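Local coordinates for protein BIM1 (Saccharomyces cerevisiae, PDB 4E61) that binds microtubule plus ends as a yeast EB1-family protein and dimerises through its C-terminal coiled coil and EB1-like motif, at the interface of chains A and B. Numbering follows the deposited sequence. Chains: chain A/B, Protein BIM1.

Contact 1: the interface of chains A and B. Residues chain A 48, 51, 96; chain B 48, 51, 92, 95-96.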
loop_
_atom_site.group_PDB
_atom_site.type_symbol
_atom_site.label_atom_id
_atom_site.label_comp_id
_atom_site.label_asym_id
_atom_site.label_seq_id
_atom_site.Cartn_x
_atom_site.Cartn_y
_atom_site.Cartn_z
ATOM N N LEU A 48 -8.108 -8.188 -8.944
ATOM C CA LEU A 48 -9.505 -8.181 -8.468
ATOM C C LEU A 48 -10.468 -7.834 -9.598
ATOM O O LEU A 48 -11.527 -8.471 -9.732
ATOM C CB LEU A 48 -9.670 -7.196 -7.293
ATOM C CG LEU A 48 -9.057 -7.686 -5.965
ATOM C CD1 LEU A 48 -8.762 -6.515 -5.035
ATOM C CD2 LEU A 48 -9.935 -8.806 -5.283
ATOM N N ILE A 51 -10.707 -10.799 -11.868
ATOM C CA ILE A 51 -11.533 -11.831 -11.267
ATOM C C ILE A 51 -13.010 -11.423 -11.382
ATOM O O ILE A 51 -13.835 -12.284 -11.696
ATOM C CB ILE A 51 -11.092 -12.261 -9.848
ATOM C CG1 ILE A 51 -9.742 -12.976 -9.904
ATOM C CG2 ILE A 51 -12.125 -13.187 -9.189
ATOM C CD1 ILE A 51 -9.060 -13.205 -8.503
ATOM N N LEU A 96 -15.789 -10.841 -3.545
ATOM C CA LEU A 96 -15.583 -9.592 -4.313
ATOM C C LEU A 96 -16.458 -8.433 -3.823
ATOM O O LEU A 96 -15.986 -7.290 -3.766
ATOM C CB LEU A 96 -15.739 -9.777 -5.857
ATOM C CG LEU A 96 -14.805 -10.785 -6.550
ATOM C CD1 LEU A 96 -15.321 -11.151 -7.911
ATOM C CD2 LEU A 96 -13.349 -10.321 -6.580
ATOM N N LEU B 48 -7.851 -11.476 -0.930
ATOM C CA LEU B 48 -7.107 -12.232 -1.926
ATOM C C LEU B 48 -6.726 -13.577 -1.331
ATOM O O LEU B 48 -6.814 -14.582 -2.030
ATOM C CB LEU B 48 -5.875 -11.450 -2.406
ATOM C CG LEU B 48 -6.187 -10.267 -3.307
ATOM C CD1 LEU B 48 -5.102 -9.224 -3.226
ATOM C CD2 LEU B 48 -6.442 -10.698 -4.725
ATOM N N ILE B 51 -9.733 -15.775 -1.388
ATOM C CA ILE B 51 -9.925 -16.320 -2.737
ATOM C C ILE B 51 -8.896 -17.438 -2.991
ATOM O O ILE B 51 -9.247 -18.488 -3.549
ATOM C CB ILE B 51 -9.977 -15.250 -3.860
ATOM C CG1 ILE B 51 -11.224 -14.340 -3.665
ATOM C CG2 ILE B 51 -9.986 -15.928 -5.287
ATOM C CD1 ILE B 51 -11.273 -13.052 -4.511
ATOM N N VAL B 92 -9.159 -18.806 -12.422
ATOM C CA VAL B 92 -8.973 -17.949 -11.241
ATOM C C VAL B 92 -7.526 -18.041 -10.757
ATOM O O VAL B 92 -6.920 -17.013 -10.446
ATOM C CB VAL B 92 -9.974 -18.258 -10.068
ATOM C CG1 VAL B 92 -9.786 -17.275 -8.904
ATOM C CG2 VAL B 92 -11.416 -18.237 -10.559
ATOM N N ILE B 95 -5.250 -16.076 -12.945
ATOM C CA ILE B 95 -5.363 -14.649 -12.669
ATOM C C ILE B 95 -4.536 -14.294 -11.419
ATOM O O ILE B 95 -3.783 -13.313 -11.475
ATOM C CB ILE B 95 -6.816 -14.106 -12.595
ATOM C CG1 ILE B 95 -7.537 -14.265 -13.951
ATOM C CG2 ILE B 95 -6.823 -12.616 -12.123
ATOM C CD1 ILE B 95 -9.098 -14.038 -13.895
ATOM N N LEU B 96 -4.654 -15.085 -10.322
ATOM C CA LEU B 96 -3.918 -14.842 -9.067
ATOM C C LEU B 96 -2.422 -14.828 -9.264
ATOM O O LEU B 96 -1.766 -13.951 -8.723
ATOM C CB LEU B 96 -4.256 -15.884 -7.952
ATOM C CG LEU B 96 -5.701 -15.979 -7.466
ATOM C CD1 LEU B 96 -5.850 -17.108 -6.492
ATOM C CD2 LEU B 96 -6.181 -14.676 -6.825
#

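Contact 2: the interface of chains A and B. Residues chain A 13, 16-17, 20; chain B 9, 12-13, 16.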
loop_
_atom_site.group_PDB
_atom_site.type_symbol
_atom_site.label_atom_id
_atom_site.label_comp_id
_atom_site.label_asym_id
_atom_site.label_seq_id
_atom_site.Cartn_x
_atom_site.Cartn_y
_atom_site.Cartn_z
ATOM N N LEU A 13 24.184 25.468 15.069
ATOM C CA LEU A 13 23.787 25.661 13.678
ATOM C C LEU A 13 24.209 24.494 12.785
ATOM O O LEU A 13 23.368 23.977 12.044
ATOM C CB LEU A 13 24.251 27.020 13.118
ATOM C CG LEU A 13 23.990 27.275 11.609
ATOM C CD1 LEU A 13 22.485 27.263 11.249
ATOM C CD2 LEU A 13 24.679 28.521 11.139
ATOM N N SER A 16 22.205 21.523 13.618
ATOM C CA SER A 16 20.847 21.597 13.076
ATOM C C SER A 16 20.792 21.372 11.551
ATOM O O SER A 16 19.829 20.781 11.074
ATOM C CB SER A 16 20.107 22.851 13.536
ATOM O OG SER A 16 20.497 24.008 12.823
ATOM N N GLN A 17 21.864 21.747 10.810
ATOM C CA GLN A 17 21.993 21.511 9.371
ATOM C C GLN A 17 22.166 20.004 9.085
ATOM O O GLN A 17 21.813 19.535 7.993
ATOM C CB GLN A 17 23.170 22.310 8.787
ATOM C CG GLN A 17 22.932 23.827 8.634
ATOM C CD GLN A 17 24.244 24.605 8.444
ATOM O OE1 GLN A 17 25.333 24.201 8.897
ATOM N NE2 GLN A 17 24.176 25.758 7.792
ATOM N N ILE A 20 18.580 18.490 9.506
ATOM C CA ILE A 20 17.814 18.667 8.264
ATOM C C ILE A 20 18.243 17.610 7.223
ATOM O O ILE A 20 17.380 16.952 6.656
ATOM C CB ILE A 20 17.566 20.108 7.689
ATOM C CG1 ILE A 20 18.242 20.362 6.344
ATOM C CG2 ILE A 20 17.729 21.259 8.670
ATOM C CD1 ILE A 20 17.288 20.561 5.240
ATOM N N ILE B 9 24.649 34.318 12.608
ATOM C CA ILE B 9 24.490 32.904 12.943
ATOM C C ILE B 9 23.161 32.656 13.584
ATOM O O ILE B 9 22.514 31.677 13.205
ATOM C CB ILE B 9 25.668 32.253 13.717
ATOM C CG1 ILE B 9 26.907 32.198 12.828
ATOM C CG2 ILE B 9 25.292 30.816 14.189
ATOM C CD1 ILE B 9 28.097 31.863 13.583
ATOM N N GLU B 12 20.473 32.490 10.869
ATOM C CA GLU B 12 20.566 31.246 10.128
ATOM C C GLU B 12 20.108 30.077 10.985
ATOM O O GLU B 12 19.484 29.163 10.455
ATOM C CB GLU B 12 21.989 31.031 9.590
ATOM C CG GLU B 12 22.064 30.020 8.450
ATOM C CD GLU B 12 20.975 30.124 7.392
ATOM O OE1 GLU B 12 20.965 31.127 6.640
ATOM O OE2 GLU B 12 20.105 29.221 7.348
ATOM N N LEU B 13 20.370 30.133 12.313
ATOM C CA LEU B 13 19.959 29.096 13.246
ATOM C C LEU B 13 18.455 29.041 13.389
ATOM O O LEU B 13 17.902 27.943 13.303
ATOM C CB LEU B 13 20.663 29.210 14.613
ATOM C CG LEU B 13 20.226 28.221 15.694
ATOM C CD1 LEU B 13 20.655 26.785 15.365
ATOM C CD2 LEU B 13 20.714 28.645 17.033
ATOM N N SER B 16 16.986 27.646 10.309
ATOM C CA SER B 16 17.195 26.196 10.293
ATOM C C SER B 16 16.174 25.469 11.169
ATOM O O SER B 16 15.644 24.432 10.758
ATOM C CB SER B 16 18.614 25.844 10.730
ATOM O OG SER B 16 19.488 25.718 9.618
#

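Contact 1: the interface of chains A and B
A:Ile51 reaches across from the long helix 2-63 of chain A to pack against the short helix 84-97 of chain B. The contacts described here are between apolar side chains. The main cluster centres on the ethyl branch of A:Ile51. Its CG1 lies against the methyl CG2 of B:Ile95 at 3.7 Å. Its tip, CD1, goes further in and meets CD2 of B:Leu96 at 3.6 Å. CG1 of B:Val92 flanks the same CD1 at 4.2 Å, its side chain turned about square to that of A:Ile51. The ethyl branch stands anti to the carbonyl carbon (chi1 -67°), which aims it at the partner helix. An alanine here would remove both CG1 and CD1, and would probably leave B:Ile95, B:Leu96 and B:Val92 facing a gap in the dimer core.

With the chains exchanged, CD1 of B:Ile51 meets CD2 of A:Leu96 at 4.0 Å, a little farther than its counterpart, the two side chains near a right angle.

The long helices also meet directly. A:Leu48 and B:Leu48 pair like with like, methyl CD2 to methyl CD2 at 4.0 Å, their side chains crossing at a slant.

This is the EB1-like motif, a four-helix bundle built by two chains. Its apolar core joins each long helix to the partner's short one and helps hold the dimer together.

Contact 2: the interface of chains A and B
A:Leu13 lies over the backbone of B:Glu12 and B:Leu13 in the parallel two-stranded coiled coil of this EB1-family protein. Both partners belong to helix 2-63 of their chains. The side chain of A:Leu13 can be followed outwards. CB of A:Leu13 already touches the partner, lying 4.1 Å from the methyl CG2 of B:Ile9. Beyond CG the two methyls part. CD1 turns in over the partner helix. This CD1 of A:Leu13 sits 3.7 Å from CA of B:Leu13. It also lies 3.6 Å from the main-chain O of B:Glu12, a van der Waals contact with the carbonyl. OG of B:Ser16 also borders this methyl. CD2 of A:Leu13 goes the other way, towards the N-terminal end of the partner helix, and meets CG2 of B:Ile9 at 3.9 Å. The aliphatic stem of B:Glu12 spans both methyls: its CG is 4.0 Å from CD1 and CD2 of A:Leu13 alike. A bend at chi2 of B:Glu12 carries the carboxylate away from A:Leu13, so that the stem makes the contact.

B:Leu13 answers in kind. Its CD1 rests on CA of A:Leu13 and also borders OG of A:Ser16.

One turn further along, the two Ser16 residues face each other. OG of A:Ser16 comes to 3.4 Å from CB of B:Ser16, a contact with carbon. That hydroxyl donates a hydrogen bond within its own helix, to the main-chain O of A:Leu13 at 3.0 Å. The donor lies 25° from the carbonyl plane. OG stands between the backbone N and the carbonyl carbon (chi1 78°), a position that turns it back towards the preceding turn. At the margin, CG of A:Gln17 approaches OG of B:Ser16.

Contact 1 and contact 2 lie about 53 Å apart, measured between the centres of their C-alpha atoms. They share no residue, but helix 2-63 of each chain runs through both. Contact 2 lies in the N-terminal part of that helix, where the two long helices pair alone. Contact 1 lies near its C-terminal part, where the second helix of each chain joins in and widens the coiled coil to a bundle. The same dimer is therefore closed at two distant places along a continuous rod. This parallel pairing probably keeps the chains in register and sets the N-terminal ends side by side.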